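Local coordinates for protein kinase domain-containing protein (Chaetomium thermophilum, PDB 6Z3U), which probably phosphorylates serine and threonine residues of other proteins using ATP, as the cyclin-dependent kinase (CDK7) of the CAK complex, at residues G101-Y107 / V119-K125; L175-E181 / P223-A229; I290-F295 / R348-V352; W340-Y345 / V357-R362. All blocks are in the same frame, centred on the assembly; numbering follows the deposited sequence.

Contact 1: residues G101-Y107 / V119-K125; sequences GTYANVY and VAIKKIK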
# COMPACT_ATOMS: atom_id res chain seq x y z
N GLY B 101 11.48 -14.67 17.80
CA GLY B 101 10.92 -13.42 18.27
C GLY B 101 9.43 -13.55 18.50
O GLY B 101 8.76 -14.43 17.95
N THR B 102 8.91 -12.65 19.34
CA THR B 102 7.48 -12.63 19.64
C THR B 102 6.67 -12.16 18.44
O THR B 102 5.55 -12.63 18.23
CB THR B 102 7.21 -11.73 20.85
OG1 THR B 102 7.65 -10.40 20.56
CG2 THR B 102 7.94 -12.25 22.08
N TYR B 103 7.21 -11.23 17.65
CA TYR B 103 6.48 -10.73 16.49
C TYR B 103 6.57 -11.72 15.32
O TYR B 103 5.55 -12.00 14.68
CB TYR B 103 7.02 -9.36 16.08
CG TYR B 103 6.86 -9.01 14.61
CD1 TYR B 103 5.62 -8.66 14.09
CD2 TYR B 103 7.96 -9.02 13.75
CE1 TYR B 103 5.47 -8.33 12.74
CE2 TYR B 103 7.82 -8.69 12.41
CZ TYR B 103 6.57 -8.35 11.91
OH TYR B 103 6.43 -8.03 10.58
N ALA B 104 7.76 -12.26 15.06
CA ALA B 104 7.95 -13.14 13.92
C ALA B 104 9.07 -14.12 14.22
O ALA B 104 9.94 -13.88 15.06
CB ALA B 104 8.26 -12.35 12.64
N ASN B 105 9.05 -15.24 13.50
CA ASN B 105 10.12 -16.23 13.51
C ASN B 105 10.60 -16.43 12.09
O ASN B 105 9.79 -16.59 11.17
CB ASN B 105 9.66 -17.56 14.11
CG ASN B 105 9.49 -17.50 15.62
OD1 ASN B 105 10.02 -16.61 16.28
ND2 ASN B 105 8.75 -18.46 16.17
N VAL B 106 11.92 -16.41 11.90
CA VAL B 106 12.54 -16.53 10.59
C VAL B 106 13.13 -17.93 10.45
O VAL B 106 13.82 -18.41 11.35
CB VAL B 106 13.62 -15.46 10.38
CG1 VAL B 106 14.09 -15.46 8.94
CG2 VAL B 106 13.10 -14.10 10.80
N TYR B 107 12.86 -18.57 9.32
CA TYR B 107 13.38 -19.90 9.03
C TYR B 107 14.04 -19.91 7.67
O TYR B 107 13.59 -19.24 6.74
CB TYR B 107 12.26 -20.96 9.06
CG TYR B 107 11.52 -21.06 10.37
CD1 TYR B 107 11.98 -21.90 11.38
CD2 TYR B 107 10.36 -20.35 10.60
CE1 TYR B 107 11.31 -22.00 12.58
CE2 TYR B 107 9.68 -20.45 11.79
CZ TYR B 107 10.16 -21.28 12.78
OH TYR B 107 9.49 -21.38 13.98
N VAL B 119 15.68 -19.56 0.39
CA VAL B 119 14.61 -18.61 0.69
C VAL B 119 14.54 -18.47 2.21
O VAL B 119 14.94 -19.36 2.95
CB VAL B 119 13.27 -19.08 0.08
CG1 VAL B 119 12.25 -19.44 1.17
CG2 VAL B 119 12.72 -18.03 -0.85
N ALA B 120 14.00 -17.34 2.66
CA ALA B 120 13.77 -17.08 4.08
C ALA B 120 12.28 -16.96 4.30
O ALA B 120 11.59 -16.24 3.57
CB ALA B 120 14.49 -15.82 4.54
N ILE B 121 11.77 -17.66 5.31
CA ILE B 121 10.35 -17.70 5.61
C ILE B 121 10.15 -17.02 6.96
O ILE B 121 10.53 -17.57 8.00
CB ILE B 121 9.81 -19.14 5.64
CG1 ILE B 121 10.14 -19.86 4.33
CG2 ILE B 121 8.30 -19.12 5.86
CD1 ILE B 121 9.94 -21.36 4.41
N LYS B 122 9.53 -15.85 6.94
CA LYS B 122 9.20 -15.14 8.17
C LYS B 122 7.80 -15.56 8.59
O LYS B 122 6.83 -15.29 7.88
CB LYS B 122 9.28 -13.63 7.98
CG LYS B 122 8.95 -12.83 9.24
CD LYS B 122 8.79 -11.34 8.99
CE LYS B 122 10.12 -10.65 8.76
NZ LYS B 122 9.95 -9.18 8.61
N LYS B 123 7.70 -16.21 9.74
CA LYS B 123 6.42 -16.66 10.27
C LYS B 123 5.95 -15.60 11.25
O LYS B 123 6.42 -15.52 12.39
CB LYS B 123 6.54 -18.03 10.94
CG LYS B 123 5.21 -18.59 11.42
CD LYS B 123 5.28 -20.09 11.63
CE LYS B 123 3.91 -20.67 11.97
NZ LYS B 123 3.92 -22.16 11.97
N ILE B 124 5.01 -14.77 10.80
CA ILE B 124 4.47 -13.69 11.62
C ILE B 124 3.42 -14.29 12.54
O ILE B 124 2.45 -14.90 12.09
CB ILE B 124 3.87 -12.58 10.75
CG1 ILE B 124 4.92 -12.05 9.77
CG2 ILE B 124 3.35 -11.45 11.62
CD1 ILE B 124 4.34 -11.15 8.69
N LYS B 125 3.62 -14.13 13.85
CA LYS B 125 2.66 -14.64 14.82
C LYS B 125 1.51 -13.65 14.85
O LYS B 125 1.56 -12.62 15.53
CB LYS B 125 3.31 -14.80 16.19
CG LYS B 125 4.56 -15.68 16.17
CD LYS B 125 5.05 -15.98 17.58
CE LYS B 125 6.30 -16.86 17.55
NZ LYS B 125 6.66 -17.37 18.91

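Contact 2: residues L175-E181 / P223-A229; sequences LPLGDLE and PNNLLIA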
# COMPACT_ATOMS: atom_id res chain seq x y z
N LEU B 175 18.93 -13.22 2.49
CA LEU B 175 20.01 -12.24 2.58
C LEU B 175 20.95 -12.65 3.70
O LEU B 175 20.82 -12.19 4.84
CB LEU B 175 19.43 -10.84 2.82
CG LEU B 175 18.30 -10.45 1.87
CD1 LEU B 175 17.72 -9.09 2.25
CD2 LEU B 175 18.78 -10.43 0.43
N PRO B 176 21.94 -13.51 3.41
CA PRO B 176 22.73 -14.11 4.50
C PRO B 176 23.84 -13.23 5.05
O PRO B 176 24.35 -13.54 6.14
CB PRO B 176 23.32 -15.37 3.84
CG PRO B 176 23.45 -14.99 2.40
CD PRO B 176 22.28 -14.09 2.10
N LEU B 177 24.23 -12.15 4.37
CA LEU B 177 25.38 -11.36 4.78
C LEU B 177 25.04 -10.30 5.82
O LEU B 177 25.85 -9.39 6.04
CB LEU B 177 26.03 -10.70 3.56
CG LEU B 177 26.79 -11.64 2.63
CD1 LEU B 177 27.48 -10.84 1.53
CD2 LEU B 177 27.80 -12.47 3.39
N GLY B 178 23.88 -10.38 6.46
CA GLY B 178 23.56 -9.48 7.55
C GLY B 178 23.05 -8.14 7.10
O GLY B 178 22.31 -8.04 6.11
N ASP B 179 23.43 -7.08 7.82
CA ASP B 179 22.98 -5.73 7.52
C ASP B 179 24.16 -4.77 7.63
O ASP B 179 25.29 -5.18 7.93
CB ASP B 179 21.83 -5.32 8.45
CG ASP B 179 22.19 -5.47 9.92
OD1 ASP B 179 23.24 -4.94 10.34
OD2 ASP B 179 21.42 -6.12 10.65
N LEU B 180 23.90 -3.49 7.39
CA LEU B 180 24.95 -2.49 7.39
C LEU B 180 25.33 -2.02 8.79
O LEU B 180 26.43 -1.49 8.98
CB LEU B 180 24.53 -1.28 6.55
CG LEU B 180 25.52 -0.82 5.49
CD1 LEU B 180 25.85 -1.95 4.53
CD2 LEU B 180 24.95 0.37 4.73
N GLU B 181 24.44 -2.17 9.77
CA GLU B 181 24.77 -1.76 11.13
C GLU B 181 25.92 -2.60 11.68
O GLU B 181 26.88 -2.07 12.24
CB GLU B 181 23.55 -1.88 12.04
CG GLU B 181 23.72 -1.15 13.37
CD GLU B 181 23.14 -1.93 14.53
OE1 GLU B 181 22.07 -1.52 15.05
OE2 GLU B 181 23.74 -2.95 14.92
N PRO B 223 20.58 1.91 9.71
CA PRO B 223 21.51 0.86 9.23
C PRO B 223 20.99 -0.56 9.41
O PRO B 223 21.11 -1.37 8.48
CB PRO B 223 22.77 1.13 10.06
CG PRO B 223 22.70 2.57 10.41
CD PRO B 223 21.25 2.86 10.61
N ASN B 224 20.44 -0.89 10.57
CA ASN B 224 20.04 -2.28 10.82
C ASN B 224 18.82 -2.70 10.02
O ASN B 224 18.45 -3.88 10.07
CB ASN B 224 19.78 -2.50 12.31
CG ASN B 224 18.80 -1.51 12.88
OD1 ASN B 224 19.14 -0.35 13.11
ND2 ASN B 224 17.58 -1.96 13.13
N ASN B 225 18.17 -1.78 9.30
CA ASN B 225 17.11 -2.13 8.37
C ASN B 225 17.61 -2.22 6.93
O ASN B 225 16.79 -2.28 6.01
CB ASN B 225 15.97 -1.11 8.46
CG ASN B 225 15.16 -1.25 9.74
OD1 ASN B 225 15.20 -2.28 10.41
ND2 ASN B 225 14.41 -0.20 10.07
N LEU B 226 18.92 -2.22 6.73
CA LEU B 226 19.54 -2.35 5.41
C LEU B 226 20.23 -3.72 5.36
O LEU B 226 21.38 -3.87 5.78
CB LEU B 226 20.53 -1.21 5.16
CG LEU B 226 19.89 0.18 5.07
CD1 LEU B 226 20.92 1.28 5.19
CD2 LEU B 226 19.14 0.30 3.75
N LEU B 227 19.52 -4.71 4.83
CA LEU B 227 20.04 -6.06 4.74
C LEU B 227 20.88 -6.23 3.47
O LEU B 227 20.75 -5.48 2.50
CB LEU B 227 18.88 -7.06 4.74
CG LEU B 227 17.84 -6.82 5.84
CD1 LEU B 227 16.84 -7.96 5.89
CD2 LEU B 227 18.51 -6.65 7.19
N ILE B 228 21.76 -7.23 3.50
CA ILE B 228 22.77 -7.43 2.46
C ILE B 228 22.59 -8.81 1.85
O ILE B 228 22.52 -9.81 2.57
CB ILE B 228 24.20 -7.29 3.03
CG1 ILE B 228 24.31 -6.03 3.89
CG2 ILE B 228 25.20 -7.20 1.89
CD1 ILE B 228 25.61 -5.93 4.66
N ALA B 229 22.52 -8.86 0.52
CA ALA B 229 22.37 -10.12 -0.20
C ALA B 229 23.70 -10.85 -0.31
O ALA B 229 24.77 -10.33 0.03
CB ALA B 229 21.79 -9.87 -1.59

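Contact 3: residues I290-F295 / R348-V352; sequences IIRSPF and RFGAV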
# COMPACT_ATOMS: atom_id res chain seq x y z
N ILE B 290 30.30 7.60 7.51
CA ILE B 290 31.58 8.29 7.40
C ILE B 290 32.34 8.24 8.72
O ILE B 290 33.55 8.01 8.75
CB ILE B 290 31.37 9.74 6.92
CG1 ILE B 290 30.85 9.75 5.48
CG2 ILE B 290 32.66 10.52 7.03
CD1 ILE B 290 30.35 11.09 5.01
N ILE B 291 31.64 8.47 9.84
CA ILE B 291 32.29 8.46 11.15
C ILE B 291 32.11 7.14 11.89
O ILE B 291 32.61 7.00 13.01
CB ILE B 291 31.77 9.63 12.02
CG1 ILE B 291 30.27 9.49 12.29
CG2 ILE B 291 32.04 10.95 11.33
CD1 ILE B 291 29.79 10.36 13.44
N ARG B 292 31.41 6.17 11.30
CA ARG B 292 31.22 4.85 11.91
C ARG B 292 30.65 4.97 13.32
O ARG B 292 30.97 4.18 14.21
CB ARG B 292 32.51 4.04 11.92
CG ARG B 292 32.79 3.36 10.59
CD ARG B 292 33.96 2.38 10.67
NE ARG B 292 33.51 1.00 10.86
CZ ARG B 292 34.23 -0.07 10.54
NH1 ARG B 292 33.74 -1.28 10.75
NH2 ARG B 292 35.43 0.07 10.00
N SER B 293 29.79 5.97 13.53
CA SER B 293 29.02 6.10 14.76
C SER B 293 27.84 7.01 14.48
O SER B 293 27.89 7.83 13.55
CB SER B 293 29.89 6.66 15.89
OG SER B 293 29.96 8.07 15.82
N PRO B 294 26.76 6.89 15.25
CA PRO B 294 25.59 7.74 15.00
C PRO B 294 25.95 9.21 15.09
O PRO B 294 26.68 9.64 16.00
CB PRO B 294 24.60 7.33 16.09
CG PRO B 294 25.06 5.98 16.56
CD PRO B 294 26.55 5.98 16.39
N PHE B 295 25.46 9.99 14.13
CA PHE B 295 25.79 11.42 14.10
C PHE B 295 25.18 12.14 15.30
O PHE B 295 25.88 12.78 16.08
CB PHE B 295 25.30 12.03 12.79
CG PHE B 295 25.69 13.48 12.60
CD1 PHE B 295 26.77 14.02 13.28
CD2 PHE B 295 24.97 14.30 11.75
CE1 PHE B 295 27.12 15.34 13.11
CE2 PHE B 295 25.32 15.62 11.57
CZ PHE B 295 26.40 16.14 12.25
N ARG B 348 34.92 17.07 9.59
CA ARG B 348 34.54 15.79 10.18
C ARG B 348 34.18 14.75 9.13
O ARG B 348 34.51 13.57 9.29
CB ARG B 348 33.37 15.99 11.15
CG ARG B 348 33.10 14.81 12.07
CD ARG B 348 31.94 15.12 13.02
NE ARG B 348 31.71 14.04 13.98
CZ ARG B 348 30.74 14.04 14.88
NH1 ARG B 348 30.61 13.01 15.72
NH2 ARG B 348 29.90 15.06 14.96
N PHE B 349 33.51 15.16 8.05
CA PHE B 349 33.02 14.23 7.04
C PHE B 349 33.82 14.31 5.74
O PHE B 349 33.36 13.81 4.71
CB PHE B 349 31.54 14.50 6.77
CG PHE B 349 30.66 14.41 7.99
CD1 PHE B 349 30.30 13.18 8.52
CD2 PHE B 349 30.20 15.56 8.61
CE1 PHE B 349 29.50 13.10 9.64
CE2 PHE B 349 29.40 15.49 9.73
CZ PHE B 349 29.05 14.26 10.25
N GLY B 350 35.01 14.91 5.78
CA GLY B 350 35.80 15.09 4.58
C GLY B 350 36.26 13.80 3.92
O GLY B 350 36.84 13.86 2.83
N ALA B 351 36.03 12.65 4.56
CA ALA B 351 36.48 11.39 3.98
C ALA B 351 35.91 11.16 2.59
O ALA B 351 36.56 10.53 1.74
CB ALA B 351 36.11 10.23 4.90
N VAL B 352 34.69 11.64 2.33
CA VAL B 352 34.05 11.46 1.03
C VAL B 352 34.36 12.60 0.06
O VAL B 352 33.88 12.57 -1.09
CB VAL B 352 32.52 11.31 1.18
CG1 VAL B 352 32.19 10.01 1.89
CG2 VAL B 352 31.93 12.51 1.92
O HOH W 1 27.95 13.80 16.86

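Contact 4: residues W340-Y345 / V357-R362; sequences WGKDAY and VDLLWR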
# COMPACT_ATOMS: atom_id res chain seq x y z
N TRP B 340 25.34 25.68 9.86
CA TRP B 340 26.66 25.41 9.31
C TRP B 340 26.58 25.18 7.81
O TRP B 340 25.67 24.51 7.31
CB TRP B 340 27.27 24.17 9.98
CG TRP B 340 27.32 24.25 11.47
CD1 TRP B 340 26.54 23.57 12.36
CD2 TRP B 340 28.22 25.05 12.26
NE1 TRP B 340 26.88 23.90 13.65
CE2 TRP B 340 27.91 24.80 13.61
CE3 TRP B 340 29.25 25.94 11.95
CZ2 TRP B 340 28.60 25.42 14.66
CZ3 TRP B 340 29.93 26.56 12.99
CH2 TRP B 340 29.60 26.29 14.33
N GLY B 341 27.56 25.73 7.08
CA GLY B 341 27.64 25.55 5.65
C GLY B 341 28.45 24.33 5.26
O GLY B 341 28.95 23.59 6.10
N LYS B 342 28.58 24.13 3.94
CA LYS B 342 29.30 22.96 3.44
C LYS B 342 30.70 22.88 4.02
O LYS B 342 31.16 21.79 4.40
CB LYS B 342 29.36 22.99 1.91
CG LYS B 342 28.00 22.94 1.23
CD LYS B 342 28.12 23.02 -0.29
CE LYS B 342 26.78 23.34 -0.94
NZ LYS B 342 26.86 23.54 -2.42
N ASP B 343 31.41 24.01 4.09
CA ASP B 343 32.79 23.98 4.56
C ASP B 343 32.87 23.40 5.97
O ASP B 343 33.78 22.63 6.29
CB ASP B 343 33.38 25.38 4.52
CG ASP B 343 33.45 25.93 3.11
OD1 ASP B 343 32.95 25.25 2.18
OD2 ASP B 343 33.99 27.04 2.92
N ALA B 344 31.90 23.74 6.83
CA ALA B 344 31.97 23.30 8.21
C ALA B 344 31.91 21.79 8.32
O ALA B 344 32.46 21.21 9.26
CB ALA B 344 30.83 23.93 9.01
N TYR B 345 31.26 21.12 7.36
CA TYR B 345 31.17 19.67 7.39
C TYR B 345 32.43 18.99 6.90
O TYR B 345 32.64 17.80 7.18
CB TYR B 345 29.98 19.19 6.55
CG TYR B 345 28.63 19.53 7.13
CD1 TYR B 345 28.13 20.82 7.07
CD2 TYR B 345 27.85 18.55 7.73
CE1 TYR B 345 26.89 21.12 7.60
CE2 TYR B 345 26.61 18.84 8.26
CZ TYR B 345 26.13 20.13 8.19
OH TYR B 345 24.90 20.44 8.72
N VAL B 357 30.59 15.67 0.66
CA VAL B 357 30.04 16.52 1.72
C VAL B 357 29.00 17.47 1.15
O VAL B 357 28.10 17.91 1.87
CB VAL B 357 31.18 17.27 2.43
CG1 VAL B 357 30.62 18.36 3.34
CG2 VAL B 357 32.03 16.29 3.23
N ASP B 358 29.10 17.80 -0.14
CA ASP B 358 28.04 18.59 -0.77
C ASP B 358 26.72 17.84 -0.71
O ASP B 358 25.69 18.40 -0.34
CB ASP B 358 28.43 18.90 -2.22
CG ASP B 358 27.42 19.78 -2.92
OD1 ASP B 358 27.32 20.97 -2.56
OD2 ASP B 358 26.73 19.30 -3.84
N LEU B 359 26.73 16.55 -1.06
CA LEU B 359 25.52 15.74 -1.00
C LEU B 359 25.02 15.62 0.44
O LEU B 359 23.83 15.79 0.71
CB LEU B 359 25.79 14.36 -1.60
CG LEU B 359 24.61 13.39 -1.66
CD1 LEU B 359 23.51 13.97 -2.50
CD2 LEU B 359 25.05 12.04 -2.19
N LEU B 360 25.93 15.31 1.37
CA LEU B 360 25.54 15.18 2.77
C LEU B 360 24.83 16.43 3.26
O LEU B 360 23.78 16.36 3.90
CB LEU B 360 26.77 14.89 3.63
CG LEU B 360 26.62 14.09 4.93
CD1 LEU B 360 27.59 14.62 5.98
CD2 LEU B 360 25.20 14.09 5.48
N TRP B 361 25.39 17.60 2.94
CA TRP B 361 24.83 18.86 3.42
C TRP B 361 23.45 19.12 2.83
O TRP B 361 22.59 19.70 3.51
CB TRP B 361 25.79 20.00 3.08
CG TRP B 361 25.29 21.35 3.43
CD1 TRP B 361 25.29 21.94 4.66
CD2 TRP B 361 24.73 22.31 2.53
NE1 TRP B 361 24.76 23.21 4.58
CE2 TRP B 361 24.41 23.46 3.28
CE3 TRP B 361 24.45 22.31 1.16
CZ2 TRP B 361 23.83 24.58 2.71
CZ3 TRP B 361 23.88 23.43 0.59
CH2 TRP B 361 23.58 24.55 1.37
N ARG B 362 23.22 18.72 1.58
CA ARG B 362 21.91 18.95 0.98
C ARG B 362 20.85 18.05 1.59
O ARG B 362 19.67 18.43 1.64
CB ARG B 362 21.97 18.74 -0.53
CG ARG B 362 22.86 19.73 -1.26
CD ARG B 362 22.59 19.74 -2.76
NE ARG B 362 23.65 20.40 -3.51
CZ ARG B 362 23.76 21.72 -3.65
NH1 ARG B 362 22.87 22.53 -3.09
NH2 ARG B 362 24.76 22.23 -4.35

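Contact 1: residues G101-Y107 / V119-K125
Five backbone hydrogen bonds fasten the two antiparallel strands. Asn105 N gives to Lys123 O (2.9 Å) and Lys123 N returns to Asn105 O (2.6 Å); Tyr107 N reaches Ile121 O (2.9 Å) and Ile121 N reaches Tyr107 O (2.8 Å), so Asn105-Lys123 and Tyr107-Ile121 are hydrogen-bonded pairs. Lys125 N to Tyr103 O (3.0 Å) extends the bonding just past the strands. In between, Ala104-Ile124 and Val106-Lys122 are non-hydrogen-bonded pairs, their backbones closer together, as usual for such pairs, with CA-H...O contacts such as Ala104 CA to Lys123 O (3.2 Å) alongside. These two pairs share one face of the sheet. There the small Ala104 lets the Lys122 chain run close by (Ala104 CB to Lys122 CG, 3.5 Å), and the ammonium group continues to a salt bridge with Glu141 on helix 136-148. Tyr103 covers Ile124 (CE1 to CG2, 3.9 Å). On the other face the Tyr107 ring edge meets Lys123 (CE2 to CB, 4.1 Å), and the long aliphatic chain of Lys125 lies under the turn, with CD 3.4 Å from Thr102 O. Val106 CG1 and Ala120 CB, 4.4 Å apart, are the small apolar pair that roofs the adenine pocket in related kinases. This is the hairpin of the kinase N-lobe, joining the glycine-rich loop to the strand of the predicted ATP-binding Lys122, whose pairing with a helix glutamate is a hallmark of active kinases.

Contact 2: residues L175-E181 / P223-A229
Ile228 lies along the 175-181 chain, its CB 3.9 Å from Leu177 CB and its CD1 4.0 Å from Leu180 CD1, a branched side chain well shaped to fill the gap between two leucines. Leu175 turns toward the strand and covers Leu227 (CD1 to CB, 3.4 Å) and Ala229 (CD2 to CB, 3.7 Å), where a small methyl admits it closely. The backbones meet through Ile228 N to Gly178 O (2.8 Å), flanked by weak bonds from Leu177 N to Ile228 O (3.4 Å) and Leu180 N to Leu226 O (3.0 Å). Gly178 adopts positive phi, a conformation a side chain would resist. Asp179 then N-caps helix 180-185, its OD1 accepting from Met182 N, while Glu181 CB packs on Pro223 CB (3.7 Å). Thus the chain leaving the interlobe hinge is laid against the end of the catalytic loop, which holds the predicted proton acceptor Asp220, and against strand 226-228, whose Leu227 occupies the position that floors the adenine pocket in related kinases.

Contact 3: residues I290-F295 / R348-V352
This is an apolar, aromatic-centred contact in the C-lobe, where the end of helix 276-291 and the chain beyond pack against the last part of helix 342-349 and the 3-10 turn after it. Ile290 and Ile291 point toward the opposite segment, and their branched side chains meet neighbouring atoms of the Phe349 ring: Ile290 CG2, at its edge, lies 3.9 Å from Phe349 CD1, and Ile291 CG2 3.7 Å from Phe349 CE1. The other branch of Ile290 reaches Val352 (CD1 to CG2, 3.7 Å). Helix 276-291 is the long buried helix around which the kinase C-lobe is assembled, so these isoleucines extend its apolar surface to the helix terminus. There Arg292 leaves helical geometry with positive phi, and its guanidinium turns from this interface to bond the carbonyl oxygens of Ile184 and Val190. The redirected chain brings Phe295 back: the edge of Phe349 meets its face in a T-shaped stack, centroids 5.1 Å apart and planes at 87°. Arg348 stretches across the more exposed side, placing NH1 3.6 Å from Ile291 CD1 and NH2 3.4 Å from the Phe295 ring edge at CE1. A water accepts from Arg348 NH2 (3.0 Å) and donates to Phe295 O (2.4 Å).

Contact 4: residues W340-Y345 / V357-R362
Tyr345 and Val357 form the apolar centre where two successive helices of the protein kinase C-lobe, 342-349 and 353-363, pack together. Val357 CG1 sits 3.4 Å from Tyr345 CB, a compact branched group fitting beside the tyrosine stem, while Leu360 CD1 approaches Tyr345 CD2 at 4.3 Å. On the same side of the ring as the valine, the edge of Trp361 meets the face of Tyr345 in an offset edge-to-face pair, with 5.4 Å between the tyrosine centroid and that of the five-membered ring; the nearest atoms, Tyr345 CE1 and Trp361 CD1, are 3.4 Å apart. Tryptophan suits this border because it has both a broad apolar face and a polar edge. Its NE1 donates to Trp340 O (3.2 Å), tying in the chain before the first helix, and the Trp340 indole bonds Lys310 O through its own NE1. Over the Trp361 face runs the Lys342 side chain, its CG making a CH-pi contact 4.0 Å from the six-membered ring centroid. At the outer edge Asp358 OD2 salt-bridges Arg362 NE (3.3 Å) and hydrogen-bonds His380, while Asp358 OD1 salt-bridges Lys342 NZ (2.6 Å), offsetting the repulsion between Lys342 NZ and Arg362 NH2, like charges 3.1 Å apart with no hydrogen bond between them.

From the N terminus, contact 1 closes first, a short hairpin loop within the N-lobe sheet. Contact 2 follows in series: the chain leaves the hinge, makes helices 180-185 and 194-213, and returns through the catalytic loop. The centres of these two lie about 16 Å apart, without touching, one in each lobe beside the nucleotide cleft. Contacts 3 and 4 belong to the far C-lobe and cross, since segment 340-345 falls inside the loop closed by contact 3 and 357-362 beyond it. They share helix 342-349 and touch where Phe349 packs on Val357 and Leu360, so that helices 276-291, 342-349 and 353-363 join in one cluster, on the opposite side of the chain's centre from contact 1.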